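Local coordinates for protein lipoxygenase (Cyanothece sp., PDB 5EK8) that probably inserts molecular oxygen into polyunsaturated fatty acids as a 9R-lipoxygenase, using a non-heme iron held in a largely helical catalytic domain, at residues A363-E368 / I394-N398; A356-A361 / F424-C428; L68-E74 / G88-Q94; N53-L59 / G96-Y102. The contacts are given in a common frame with arbitrary orientation. Residues are numbered along the deposited sequence.

Interaction 1: A363-E368 / I394-N398. With FE2 (Fe (II) ion), chain B.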
loop_
_atom_site.group_PDB
_atom_site.type_symbol
_atom_site.label_atom_id
_atom_site.label_comp_id
_atom_site.label_asym_id
_atom_site.label_seq_id
_atom_site.Cartn_x
_atom_site.Cartn_y
_atom_site.Cartn_z
ATOM N N ALA A 363 0.252 -4.273 3.710
ATOM C CA ALA A 363 0.768 -3.785 2.437
ATOM C C ALA A 363 0.833 -2.262 2.398
ATOM O O ALA A 363 1.908 -1.691 2.241
ATOM C CB ALA A 363 -0.068 -4.309 1.291
ATOM N N HIS A 364 -0.311 -1.605 2.544
ATOM C CA HIS A 364 -0.374 -0.158 2.374
ATOM C C HIS A 364 0.364 0.599 3.466
ATOM O O HIS A 364 1.373 1.274 3.215
ATOM C CB HIS A 364 -1.829 0.304 2.336
ATOM C CG HIS A 364 -2.549 -0.071 1.082
ATOM N ND1 HIS A 364 -2.695 0.794 0.016
ATOM C CD2 HIS A 364 -3.162 -1.220 0.714
ATOM C CE1 HIS A 364 -3.370 0.197 -0.947
ATOM N NE2 HIS A 364 -3.667 -1.029 -0.547
ATOM N N VAL A 365 -0.155 0.485 4.682
ATOM C CA VAL A 365 0.384 1.218 5.809
ATOM C C VAL A 365 1.856 0.898 6.047
ATOM O O VAL A 365 2.669 1.806 6.208
ATOM C CB VAL A 365 -0.411 0.927 7.087
ATOM C CG1 VAL A 365 0.163 1.726 8.253
ATOM C CG2 VAL A 365 -1.879 1.251 6.871
ATOM N N GLN A 366 2.207 -0.383 6.056
ATOM C CA GLN A 366 3.578 -0.758 6.367
ATOM C C GLN A 366 4.563 -0.210 5.333
ATOM O O GLN A 366 5.704 0.106 5.664
ATOM C CB GLN A 366 3.728 -2.278 6.472
ATOM C CG GLN A 366 5.097 -2.691 7.002
ATOM C CD GLN A 366 5.401 -4.170 6.844
ATOM O OE1 GLN A 366 6.524 -4.610 7.110
ATOM N NE2 GLN A 366 4.406 -4.946 6.417
ATOM N N MET A 367 4.121 -0.079 4.087
ATOM C CA MET A 367 5.024 0.360 3.027
ATOM C C MET A 367 5.057 1.881 2.864
ATOM O O MET A 367 6.026 2.426 2.327
ATOM C CB MET A 367 4.651 -0.300 1.700
ATOM C CG MET A 367 4.940 -1.800 1.633
ATOM S SD MET A 367 6.681 -2.229 1.846
ATOM C CE MET A 367 6.698 -2.824 3.536
ATOM N N GLU A 368 4.017 2.571 3.330
ATOM C CA GLU A 368 4.014 4.030 3.221
ATOM C C GLU A 368 5.196 4.659 3.966
ATOM O O GLU A 368 5.772 5.641 3.501
ATOM C CB GLU A 368 2.701 4.636 3.735
ATOM C CG GLU A 368 2.742 6.167 3.791
ATOM C CD GLU A 368 1.395 6.831 3.599
ATOM O OE1 GLU A 368 1.365 8.075 3.479
ATOM O OE2 GLU A 368 0.370 6.123 3.565
ATOM N N ILE A 394 2.208 5.401 -3.686
ATOM C CA ILE A 394 1.455 4.740 -2.616
ATOM C C ILE A 394 0.808 5.750 -1.661
ATOM O O ILE A 394 -0.270 5.494 -1.102
ATOM C CB ILE A 394 2.342 3.753 -1.818
ATOM C CG1 ILE A 394 1.476 2.817 -0.977
ATOM C CG2 ILE A 394 3.353 4.481 -0.947
ATOM C CD1 ILE A 394 2.286 1.797 -0.190
ATOM N N ILE A 395 1.440 6.911 -1.511
ATOM C CA ILE A 395 0.894 7.965 -0.667
ATOM C C ILE A 395 -0.476 8.399 -1.184
ATOM O O ILE A 395 -1.395 8.670 -0.402
ATOM C CB ILE A 395 1.842 9.183 -0.599
ATOM C CG1 ILE A 395 2.255 9.632 -2.006
ATOM C CG2 ILE A 395 3.078 8.853 0.238
ATOM C CD1 ILE A 395 2.969 10.961 -2.034
ATOM N N ASN A 396 -0.604 8.430 -2.508
ATOM C CA ASN A 396 -1.844 8.815 -3.165
ATOM C C ASN A 396 -2.981 7.862 -2.821
ATOM O O ASN A 396 -4.056 8.291 -2.392
ATOM C CB ASN A 396 -1.652 8.867 -4.684
ATOM C CG ASN A 396 -0.559 9.836 -5.110
ATOM O OD1 ASN A 396 -0.473 10.960 -4.604
ATOM N ND2 ASN A 396 0.294 9.399 -6.037
ATOM N N ILE A 397 -2.738 6.567 -3.000
ATOM C CA ILE A 397 -3.797 5.586 -2.804
ATOM C C ILE A 397 -4.160 5.465 -1.329
ATOM O O ILE A 397 -5.330 5.275 -0.995
ATOM C CB ILE A 397 -3.423 4.193 -3.379
ATOM C CG1 ILE A 397 -4.599 3.224 -3.238
ATOM C CG2 ILE A 397 -2.187 3.622 -2.718
ATOM C CD1 ILE A 397 -5.879 3.704 -3.907
ATOM N N ASN A 398 -3.179 5.600 -0.442
ATOM C CA ASN A 398 -3.493 5.567 0.984
ATOM C C ASN A 398 -4.332 6.777 1.401
ATOM O O ASN A 398 -5.326 6.647 2.137
ATOM C CB ASN A 398 -2.212 5.492 1.811
ATOM C CG ASN A 398 -1.543 4.140 1.718
ATOM O OD1 ASN A 398 -2.099 3.201 1.145
ATOM N ND2 ASN A 398 -0.345 4.029 2.288
HETATM FE FE FE2 B . -4.485 -2.267 -2.532
#
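Asn-398 makes the polar core of this contact by using both ends of its amide. Its OD1 accepts a hydrogen bond from ND1 of His-364 (ND1 to OD1 2.7 Å, angle at the hydrogen 138°), and its ND2 donates to OE2 of Glu-368 (ND2 to OE2 2.6 Å, 166°). A weak third bond runs from Asn-398 ND2 to the backbone O of His-364, at 3.4 Å. Because ND1 is the donor, NE2 of the same imidazole is left to coordinate iron, 2.5 Å from FE. Asn-398 is therefore a second-sphere residue that probably helps to orient the ring of a metal ligand. The iron site is that of the lipoxygenase family: His-364 shares the ion with His-359, His-570 and the C-terminal carboxylate of Ile-668. The long helix 337-377 supplies the first two histidines, and a wider pi-type turn at 363-365 interrupts its regular winding here. Glu-368 OE2 has a second partner, in a salt bridge to Arg-173. Further out, isoleucine methyl groups pack into the gap; the axes of the two short helical segments approach to 10.0 Å, with 135° between their N-to-C directions. CD1 of Ile-394 makes an apolar pair with Met-367 CB at 3.7 Å. Other methyls meet polar atoms: Ile-394 CD1 lies 3.6 Å from His-364 O, Ile-397 CG2 4.0 Å from His-364 ND1 at the ring edge, and Ile-395 CG2 3.7 Å from Glu-368 OE1.

Interaction 2: A356-A361 / F424-C428. With FE2 (Fe (II) ion), chain B.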
loop_
_atom_site.group_PDB
_atom_site.type_symbol
_atom_site.label_atom_id
_atom_site.label_comp_id
_atom_site.label_asym_id
_atom_site.label_seq_id
_atom_site.Cartn_x
_atom_site.Cartn_y
_atom_site.Cartn_z
ATOM N N ALA A 356 -8.362 -5.995 6.338
ATOM C CA ALA A 356 -7.772 -5.195 7.415
ATOM C C ALA A 356 -6.267 -5.424 7.545
ATOM O O ALA A 356 -5.472 -4.515 7.314
ATOM C CB ALA A 356 -8.455 -5.501 8.738
ATOM N N ILE A 357 -5.888 -6.644 7.909
ATOM C CA ILE A 357 -4.492 -6.955 8.199
ATOM C C ILE A 357 -3.631 -7.209 6.954
ATOM O O ILE A 357 -2.668 -6.479 6.703
ATOM C CB ILE A 357 -4.364 -8.197 9.099
ATOM C CG1 ILE A 357 -5.315 -8.119 10.292
ATOM C CG2 ILE A 357 -2.933 -8.359 9.534
ATOM C CD1 ILE A 357 -5.004 -7.010 11.253
ATOM N N GLU A 358 -3.962 -8.259 6.202
ATOM C CA GLU A 358 -3.140 -8.703 5.073
ATOM C C GLU A 358 -3.013 -7.648 3.980
ATOM O O GLU A 358 -1.950 -7.468 3.384
ATOM C CB GLU A 358 -3.716 -9.986 4.478
ATOM C CG GLU A 358 -3.885 -11.100 5.486
ATOM C CD GLU A 358 -2.620 -11.340 6.275
ATOM O OE1 GLU A 358 -2.675 -11.290 7.526
ATOM O OE2 GLU A 358 -1.571 -11.577 5.637
ATOM N N HIS A 359 -4.107 -6.949 3.725
ATOM C CA HIS A 359 -4.124 -5.925 2.703
ATOM C C HIS A 359 -3.749 -4.546 3.228
ATOM O O HIS A 359 -2.604 -4.109 3.097
ATOM C CB HIS A 359 -5.500 -5.861 2.067
ATOM C CG HIS A 359 -5.509 -5.187 0.737
ATOM N ND1 HIS A 359 -6.670 -4.833 0.092
ATOM C CD2 HIS A 359 -4.490 -4.807 -0.071
ATOM C CE1 HIS A 359 -6.369 -4.263 -1.064
ATOM N NE2 HIS A 359 -5.056 -4.239 -1.183
ATOM N N TYR A 360 -4.730 -3.858 3.804
ATOM C CA TYR A 360 -4.558 -2.464 4.194
ATOM C C TYR A 360 -3.412 -2.252 5.177
ATOM O O TYR A 360 -2.589 -1.356 4.996
ATOM C CB TYR A 360 -5.849 -1.913 4.794
ATOM C CG TYR A 360 -5.715 -0.489 5.279
ATOM C CD1 TYR A 360 -5.598 0.566 4.378
ATOM C CD2 TYR A 360 -5.707 -0.197 6.636
ATOM C CE1 TYR A 360 -5.470 1.872 4.825
ATOM C CE2 TYR A 360 -5.581 1.096 7.088
ATOM C CZ TYR A 360 -5.466 2.126 6.185
ATOM O OH TYR A 360 -5.344 3.412 6.654
ATOM N N ALA A 361 -3.346 -3.083 6.207
ATOM C CA ALA A 361 -2.316 -2.913 7.223
ATOM C C ALA A 361 -0.936 -3.334 6.729
ATOM O O ALA A 361 0.005 -2.537 6.752
ATOM C CB ALA A 361 -2.679 -3.688 8.468
ATOM N N PHE A 424 -11.538 -1.672 13.779
ATOM C CA PHE A 424 -10.736 -1.854 12.576
ATOM C C PHE A 424 -9.358 -1.198 12.719
ATOM O O PHE A 424 -8.302 -1.807 12.436
ATOM C CB PHE A 424 -11.478 -1.276 11.365
ATOM C CG PHE A 424 -10.644 -1.220 10.124
ATOM C CD1 PHE A 424 -10.531 -2.328 9.303
ATOM C CD2 PHE A 424 -9.950 -0.066 9.793
ATOM C CE1 PHE A 424 -9.750 -2.285 8.174
ATOM C CE2 PHE A 424 -9.168 -0.020 8.671
ATOM C CZ PHE A 424 -9.067 -1.127 7.855
ATOM N N LEU A 425 -9.386 0.057 13.160
ATOM C CA LEU A 425 -8.169 0.804 13.435
ATOM C C LEU A 425 -7.286 0.038 14.406
ATOM O O LEU A 425 -6.084 -0.084 14.197
ATOM C CB LEU A 425 -8.489 2.181 14.008
ATOM C CG LEU A 425 -7.262 3.069 14.202
ATOM C CD1 LEU A 425 -6.611 3.356 12.853
ATOM C CD2 LEU A 425 -7.641 4.359 14.937
ATOM N N GLN A 426 -7.897 -0.496 15.456
ATOM C CA GLN A 426 -7.140 -1.216 16.467
ATOM C C GLN A 426 -6.454 -2.444 15.879
ATOM O O GLN A 426 -5.321 -2.750 16.249
ATOM C CB GLN A 426 -8.034 -1.625 17.628
ATOM C CG GLN A 426 -7.301 -2.356 18.730
ATOM C CD GLN A 426 -8.239 -2.781 19.828
ATOM O OE1 GLN A 426 -9.084 -2.001 20.267
ATOM N NE2 GLN A 426 -8.114 -4.030 20.267
ATOM N N MET A 427 -7.129 -3.138 14.961
ATOM C CA MET A 427 -6.487 -4.250 14.259
ATOM C C MET A 427 -5.227 -3.743 13.577
ATOM O O MET A 427 -4.128 -4.329 13.704
ATOM C CB MET A 427 -7.420 -4.882 13.223
ATOM C CG MET A 427 -8.642 -5.582 13.791
ATOM S SD MET A 427 -9.674 -6.308 12.496
ATOM C CE MET A 427 -8.600 -7.609 11.893
ATOM N N CYS A 428 -5.393 -2.625 12.875
ATOM C CA CYS A 428 -4.293 -2.075 12.090
ATOM C C CYS A 428 -3.090 -1.678 12.937
ATOM O O CYS A 428 -1.969 -2.124 12.677
ATOM C CB CYS A 428 -4.779 -0.878 11.284
ATOM S SG CYS A 428 -5.959 -1.331 10.004
HETATM FE FE FE2 B . -4.485 -2.267 -2.532
#
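The iron-bearing helix of the lipoxygenase domain is backed here, on a side away from the metal, by helix 421-432. The segment 356-361 has a wider pi-type turn, seen in the bond from Ala-361 N to Ala-356 O (2.8 Å), which spans five residues instead of four. Within it His-359 points to the ion, its NE2 2.5 Å from FE, and makes no contact with 424-428. The interface is apolar, with no hydrogen bond identified across it, and buries 324 Å². CB of Ala-356 fits between two side chains, 3.5 Å from CE1 of Phe-424 and 3.8 Å from CE of Met-427; the same CE is 3.7 Å from CG1 of Ile-357. Tyr-360 and Phe-424 meet obliquely, with centroids 5.7 Å apart, planes at 35° and CD2 to CZ 3.7 Å. Cys-428 adds a sulfur-aromatic contact: its SG lies at the edge of the Tyr-360 ring, 4.8 Å from the centroid. Small residues permit close backbones, with CA of Ala-361 and CA of Cys-428 5.3 Å apart. The segment axes cross at 79°, approaching to 9.9 Å. One turn earlier on helix 337-377, Phe-352 packs on Phe-424 and Met-427, while helix 549-574 meets His-359 through Val-573 and Asn-574.

Interaction 3: L68-E74 / G88-Q94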
loop_
_atom_site.group_PDB
_atom_site.type_symbol
_atom_site.label_atom_id
_atom_site.label_comp_id
_atom_site.label_asym_id
_atom_site.label_seq_id
_atom_site.Cartn_x
_atom_site.Cartn_y
_atom_site.Cartn_z
ATOM N N LEU A 68 18.439 19.099 4.696
ATOM C CA LEU A 68 17.917 18.635 3.413
ATOM C C LEU A 68 19.093 18.428 2.467
ATOM O O LEU A 68 19.562 19.364 1.822
ATOM C CB LEU A 68 16.920 19.637 2.831
ATOM C CG LEU A 68 16.038 19.170 1.674
ATOM C CD1 LEU A 68 15.098 18.081 2.132
ATOM C CD2 LEU A 68 15.254 20.337 1.094
ATOM N N HIS A 69 19.562 17.189 2.396
ATOM C CA HIS A 69 20.847 16.876 1.789
ATOM C C HIS A 69 20.785 16.527 0.307
ATOM O O HIS A 69 19.841 15.883 -0.152
ATOM C CB HIS A 69 21.482 15.713 2.542
ATOM C CG HIS A 69 20.610 14.501 2.604
ATOM N ND1 HIS A 69 19.651 14.323 3.581
ATOM C CD2 HIS A 69 20.537 13.412 1.806
ATOM C CE1 HIS A 69 19.035 13.174 3.384
ATOM N NE2 HIS A 69 19.551 12.601 2.310
ATOM N N ASN A 70 21.812 16.955 -0.425
ATOM C CA ASN A 70 22.029 16.556 -1.814
ATOM C C ASN A 70 20.817 16.792 -2.706
ATOM O O ASN A 70 20.505 15.976 -3.573
ATOM C CB ASN A 70 22.435 15.079 -1.886
ATOM C CG ASN A 70 23.561 14.730 -0.927
ATOM O OD1 ASN A 70 24.253 15.608 -0.411
ATOM N ND2 ASN A 70 23.750 13.438 -0.688
ATOM N N ILE A 71 20.126 17.905 -2.486
ATOM C CA ILE A 71 18.963 18.228 -3.294
ATOM C C ILE A 71 19.294 19.412 -4.195
ATOM O O ILE A 71 20.049 20.310 -3.809
ATOM C CB ILE A 71 17.726 18.524 -2.415
ATOM C CG1 ILE A 71 16.440 18.336 -3.220
ATOM C CG2 ILE A 71 17.809 19.912 -1.778
ATOM C CD1 ILE A 71 15.233 18.074 -2.360
ATOM N N GLU A 72 18.760 19.391 -5.411
ATOM C CA GLU A 72 19.117 20.397 -6.402
ATOM C C GLU A 72 18.420 21.718 -6.124
ATOM O O GLU A 72 17.247 21.757 -5.752
ATOM C CB GLU A 72 18.794 19.907 -7.818
ATOM C CG GLU A 72 19.780 18.875 -8.345
ATOM C CD GLU A 72 19.387 18.308 -9.699
ATOM O OE1 GLU A 72 18.845 19.063 -10.536
ATOM O OE2 GLU A 72 19.620 17.101 -9.926
ATOM N N LEU A 73 19.170 22.798 -6.304
ATOM C CA LEU A 73 18.661 24.142 -6.100
ATOM C C LEU A 73 18.887 24.982 -7.345
ATOM O O LEU A 73 19.948 24.910 -7.969
ATOM C CB LEU A 73 19.341 24.795 -4.896
ATOM C CG LEU A 73 18.591 24.884 -3.567
ATOM C CD1 LEU A 73 17.774 23.635 -3.296
ATOM C CD2 LEU A 73 19.599 25.112 -2.453
ATOM N N GLU A 74 17.887 25.777 -7.706
ATOM C CA GLU A 74 18.023 26.682 -8.837
ATOM C C GLU A 74 17.790 28.128 -8.401
ATOM O O GLU A 74 16.818 28.435 -7.711
ATOM C CB GLU A 74 17.055 26.295 -9.959
ATOM C CG GLU A 74 17.325 24.919 -10.574
ATOM C CD GLU A 74 16.344 24.550 -11.688
ATOM O OE1 GLU A 74 15.313 25.241 -11.840
ATOM O OE2 GLU A 74 16.607 23.563 -12.412
ATOM N N GLY A 88 21.153 30.406 -12.240
ATOM C CA GLY A 88 22.172 29.429 -11.889
ATOM C C GLY A 88 21.677 28.180 -11.183
ATOM O O GLY A 88 20.598 28.171 -10.592
ATOM N N LYS A 89 22.483 27.122 -11.239
ATOM C CA LYS A 89 22.128 25.832 -10.648
ATOM C C LYS A 89 23.045 25.460 -9.487
ATOM O O LYS A 89 23.984 26.187 -9.172
ATOM C CB LYS A 89 22.184 24.732 -11.705
ATOM C CG LYS A 89 20.845 24.338 -12.291
ATOM C CD LYS A 89 21.053 23.464 -13.516
ATOM C CE LYS A 89 22.093 22.387 -13.247
ATOM N NZ LYS A 89 22.514 21.703 -14.495
ATOM N N GLY A 90 22.773 24.315 -8.866
ATOM C CA GLY A 90 23.617 23.806 -7.800
ATOM C C GLY A 90 22.889 22.882 -6.839
ATOM O O GLY A 90 21.674 22.694 -6.940
ATOM N N VAL A 91 23.637 22.296 -5.910
ATOM C CA VAL A 91 23.078 21.344 -4.953
ATOM C C VAL A 91 23.442 21.690 -3.510
ATOM O O VAL A 91 24.336 22.492 -3.248
ATOM C CB VAL A 91 23.557 19.899 -5.233
ATOM C CG1 VAL A 91 23.386 19.554 -6.693
ATOM C CG2 VAL A 91 25.015 19.725 -4.820
ATOM N N THR A 92 22.732 21.071 -2.574
ATOM C CA THR A 92 23.082 21.159 -1.165
ATOM C C THR A 92 24.092 20.066 -0.826
ATOM O O THR A 92 24.074 18.998 -1.437
ATOM C CB THR A 92 21.844 21.004 -0.269
ATOM O OG1 THR A 92 21.199 19.757 -0.568
ATOM C CG2 THR A 92 20.868 22.145 -0.507
ATOM N N ASP A 93 24.972 20.320 0.140
ATOM C CA ASP A 93 25.844 19.254 0.624
ATOM C C ASP A 93 25.082 18.419 1.643
ATOM O O ASP A 93 23.874 18.597 1.822
ATOM C CB ASP A 93 27.158 19.799 1.219
ATOM C CG ASP A 93 26.946 20.789 2.364
ATOM O OD1 ASP A 93 27.819 21.668 2.542
ATOM O OD2 ASP A 93 25.936 20.693 3.092
ATOM N N GLN A 94 25.789 17.517 2.315
ATOM C CA GLN A 94 25.151 16.600 3.253
ATOM C C GLN A 94 24.618 17.335 4.481
ATOM O O GLN A 94 23.760 16.817 5.198
ATOM C CB GLN A 94 26.126 15.499 3.662
ATOM C CG GLN A 94 26.566 14.628 2.500
ATOM C CD GLN A 94 27.582 13.570 2.903
ATOM O OE1 GLN A 94 28.376 13.773 3.826
ATOM N NE2 GLN A 94 27.558 12.431 2.212
#
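Backbone hydrogen bonds set the antiparallel register of this open end of the hairpin formed by strands 72-79 and 82-91. Leu-73 N donates to Gly-90 O (2.6 Å, 172°) and Thr-92 N to Ile-71 O (3.1 Å, 152°); Glu-72 and Val-91 lie between them as a non-hydrogen-bonded pair, CA to CA 4.3 Å. Weak backbone bonds from Asn-70 N reach Thr-92 O (3.2 Å) and Asp-93 O (3.5 Å). CA-H...O contacts accompany them, including Val-91 CA to Ile-71 O at 3.4 Å and Glu-72 CA to Gly-90 O at 3.5 Å. Side-chain hydrogen bonding is concentrated on Thr-92, which has 92 Å² covered. Its OG1 bonds to Ile-71 N and to Leu-68 O, both at 2.9 Å, spanning the bend at Asn-70, whose phi/psi of 53/39° breaks the extended backbone. Apolar packing is lighter: Leu-73 CD2 meets Thr-92 CG2 at 3.8 Å, and Glu-72 CG meets Val-91 CG1 at 4.0 Å. Leu-73 also packs on Leu-59 of strand 53-61, in the interior of what is consistent with the PLAT beta-sandwich. The chemistry implies that the Thr-92 hydroxyl, by accepting from Ile-71 N and donating to Leu-68 O, adds a side-chain link beside the weak backbone bonds of Asn-70.

Interaction 4: N53-L59 / G96-Y102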
loop_
_atom_site.group_PDB
_atom_site.type_symbol
_atom_site.label_atom_id
_atom_site.label_comp_id
_atom_site.label_asym_id
_atom_site.label_seq_id
_atom_site.Cartn_x
_atom_site.Cartn_y
_atom_site.Cartn_z
ATOM N N ASN A 53 28.198 35.805 -9.762
ATOM C CA ASN A 53 27.771 36.181 -8.423
ATOM C C ASN A 53 27.435 34.907 -7.643
ATOM O O ASN A 53 27.412 33.818 -8.220
ATOM C CB ASN A 53 26.569 37.129 -8.506
ATOM C CG ASN A 53 26.284 37.840 -7.198
ATOM O OD1 ASN A 53 26.195 37.216 -6.138
ATOM N ND2 ASN A 53 26.142 39.161 -7.268
ATOM N N LYS A 54 27.181 35.024 -6.342
ATOM C CA LYS A 54 26.909 33.829 -5.547
ATOM C C LYS A 54 25.791 34.008 -4.518
ATOM O O LYS A 54 25.550 35.104 -4.007
ATOM C CB LYS A 54 28.193 33.358 -4.849
ATOM C CG LYS A 54 28.185 33.486 -3.334
ATOM C CD LYS A 54 29.337 32.719 -2.707
ATOM C CE LYS A 54 30.683 33.226 -3.192
ATOM N NZ LYS A 54 31.806 32.589 -2.453
ATOM N N ALA A 55 25.104 32.905 -4.238
ATOM C CA ALA A 55 24.066 32.848 -3.223
ATOM C C ALA A 55 24.321 31.651 -2.312
ATOM O O ALA A 55 24.545 30.543 -2.787
ATOM C CB ALA A 55 22.690 32.754 -3.864
ATOM N N THR A 56 24.295 31.871 -1.004
ATOM C CA THR A 56 24.612 30.798 -0.072
ATOM C C THR A 56 23.499 30.564 0.927
ATOM O O THR A 56 22.573 31.373 1.053
ATOM C CB THR A 56 25.907 31.085 0.712
ATOM O OG1 THR A 56 25.746 32.283 1.481
ATOM C CG2 THR A 56 27.091 31.237 -0.232
ATOM N N GLY A 57 23.592 29.447 1.642
ATOM C CA GLY A 57 22.643 29.188 2.711
ATOM C C GLY A 57 22.597 27.747 3.166
ATOM O O GLY A 57 23.440 26.943 2.785
ATOM N N GLN A 58 21.613 27.424 3.996
ATOM C CA GLN A 58 21.427 26.059 4.463
ATOM C C GLN A 58 19.949 25.708 4.532
ATOM O O GLN A 58 19.141 26.486 5.036
ATOM C CB GLN A 58 22.075 25.858 5.831
ATOM C CG GLN A 58 21.908 24.453 6.383
ATOM C CD GLN A 58 22.550 24.281 7.744
ATOM O OE1 GLN A 58 22.552 25.200 8.563
ATOM N NE2 GLN A 58 23.103 23.100 7.991
ATOM N N LEU A 59 19.603 24.532 4.022
ATOM C CA LEU A 59 18.218 24.077 4.016
ATOM C C LEU A 59 17.997 22.915 4.976
ATOM O O LEU A 59 18.782 21.971 5.016
ATOM C CB LEU A 59 17.799 23.665 2.606
ATOM C CG LEU A 59 17.880 24.752 1.535
ATOM C CD1 LEU A 59 17.226 24.274 0.244
ATOM C CD2 LEU A 59 17.244 26.049 2.028
ATOM N N GLY A 96 23.077 20.182 4.090
ATOM C CA GLY A 96 22.045 21.034 3.529
ATOM C C GLY A 96 22.556 22.406 3.139
ATOM O O GLY A 96 21.783 23.274 2.736
ATOM N N ARG A 97 23.864 22.603 3.260
ATOM C CA ARG A 97 24.480 23.877 2.912
ATOM C C ARG A 97 24.729 23.975 1.408
ATOM O O ARG A 97 24.988 22.972 0.743
ATOM C CB ARG A 97 25.787 24.070 3.684
ATOM C CG ARG A 97 25.600 24.256 5.180
ATOM C CD ARG A 97 26.911 24.591 5.871
ATOM N NE ARG A 97 26.700 25.016 7.253
ATOM C CZ ARG A 97 26.748 24.206 8.307
ATOM N NH1 ARG A 97 27.007 22.915 8.151
ATOM N NH2 ARG A 97 26.537 24.693 9.522
ATOM N N PHE A 98 24.647 25.187 0.876
ATOM C CA PHE A 98 24.838 25.392 -0.550
ATOM C C PHE A 98 25.513 26.721 -0.862
ATOM O O PHE A 98 25.299 27.739 -0.176
ATOM C CB PHE A 98 23.497 25.307 -1.287
ATOM C CG PHE A 98 22.536 26.405 -0.931
ATOM C CD1 PHE A 98 22.536 27.599 -1.632
ATOM C CD2 PHE A 98 21.635 26.243 0.107
ATOM C CE1 PHE A 98 21.661 28.608 -1.307
ATOM C CE2 PHE A 98 20.752 27.249 0.433
ATOM C CZ PHE A 98 20.768 28.433 -0.275
ATOM N N GLU A 99 26.315 26.682 -1.924
ATOM C CA GLU A 99 27.016 27.841 -2.455
ATOM C C GLU A 99 26.787 27.913 -3.967
ATOM O O GLU A 99 27.648 27.520 -4.757
ATOM C CB GLU A 99 28.509 27.753 -2.129
ATOM C CG GLU A 99 29.298 29.032 -2.353
ATOM C CD GLU A 99 30.760 28.882 -1.963
ATOM O OE1 GLU A 99 31.123 27.807 -1.436
ATOM O OE2 GLU A 99 31.541 29.835 -2.179
ATOM N N ILE A 100 25.612 28.400 -4.352
ATOM C CA ILE A 100 25.213 28.518 -5.756
ATOM C C ILE A 100 25.909 29.662 -6.486
ATOM O O ILE A 100 25.918 30.792 -6.011
ATOM C CB ILE A 100 23.690 28.750 -5.893
ATOM C CG1 ILE A 100 22.895 27.767 -5.032
ATOM C CG2 ILE A 100 23.264 28.671 -7.356
ATOM C CD1 ILE A 100 22.893 26.356 -5.547
ATOM N N TYR A 101 26.477 29.376 -7.650
ATOM C CA TYR A 101 26.985 30.437 -8.507
ATOM C C TYR A 101 25.925 30.826 -9.532
ATOM O O TYR A 101 25.530 30.009 -10.367
ATOM C CB TYR A 101 28.275 30.005 -9.202
ATOM C CG TYR A 101 29.442 29.845 -8.254
ATOM C CD1 TYR A 101 30.246 30.932 -7.924
ATOM C CD2 TYR A 101 29.735 28.614 -7.682
ATOM C CE1 TYR A 101 31.314 30.795 -7.052
ATOM C CE2 TYR A 101 30.800 28.467 -6.809
ATOM C CZ TYR A 101 31.587 29.562 -6.498
ATOM O OH TYR A 101 32.648 29.421 -5.633
ATOM N N TYR A 102 25.454 32.068 -9.459
ATOM C CA TYR A 102 24.455 32.545 -10.412
ATOM C C TYR A 102 24.900 33.819 -11.121
ATOM O O TYR A 102 25.710 34.585 -10.601
ATOM C CB TYR A 102 23.105 32.766 -9.718
ATOM C CG TYR A 102 23.017 33.985 -8.819
ATOM C CD1 TYR A 102 22.518 35.191 -9.298
ATOM C CD2 TYR A 102 23.402 33.920 -7.484
ATOM C CE1 TYR A 102 22.422 36.301 -8.482
ATOM C CE2 TYR A 102 23.308 35.028 -6.658
ATOM C CZ TYR A 102 22.817 36.215 -7.165
ATOM O OH TYR A 102 22.718 37.323 -6.356
#
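Phe-98, Tyr-102 and Asn-53 lose the most area to this contact, at 97, 88 and 77 Å² of a summed 770 Å². The Phe-98 ring lies across Gly-57, whose CA stands 3.9 Å from the ring centroid and 27° off its normal, a CH-pi contact. An ideal CB on Gly-57 would clash with Phe-98 CZ, so the absent side chain makes room for the ring. Leu-59 CG adds an apolar contact to Phe-98 CE2 at 4.0 Å. Tyr-102 repeats the pattern at the other end: CB of Asn-53 lies over its face, 4.2 Å from the centroid, and CB of Ala-55 is 3.7 Å from its CE2. Asn-53 and Tyr-102 are also a hydrogen-bonded antiparallel pair, both N-to-O distances being 2.9 Å. The ladder continues through Ala-55/Ile-100 and Gly-57/Phe-98 to Leu-59 N and Gly-96 O at 2.8 Å. Lys-54 and Glu-99 form a salt bridge, NZ to OE2 2.8 Å. Phe-98 meets Leu-73 and Leu-117 of the facing sheet, consistent with the PLAT beta-sandwich. The Lys-54/Glu-99 face is mainly polar, although it also carries Tyr-101, while Phe-98, Ile-100 and Tyr-102 lie on the other, which implies a broadly amphipathic strand pair whose Phe-98 side packs against the facing sheet.

How the interactions relate
The four contacts form two separate pairs. Interactions 3 and 4, centres 8 Å apart, come first along the chain, in what is consistent with the PLAT domain: 53-59 precedes 68-74, and 88-94 precedes 96-102, so interaction 4 brackets interaction 3. They belong to different sheets, which meet where Leu-73 CD2 lies 3.5 Å from Phe-98 CD2. Interactions 1 and 2, centres 12 Å apart, share helix 337-377 and the iron; 394-398 and 424-428 pack against its successive turns, and NE2 of His-364 lies 3.6 Å from NE2 of His-359. The centre of either iron-site contact lies about 28 to 46 Å from the centre of either strand contact, so these strand contacts, in what is probably the PLAT beta-sandwich, lie away from the iron site.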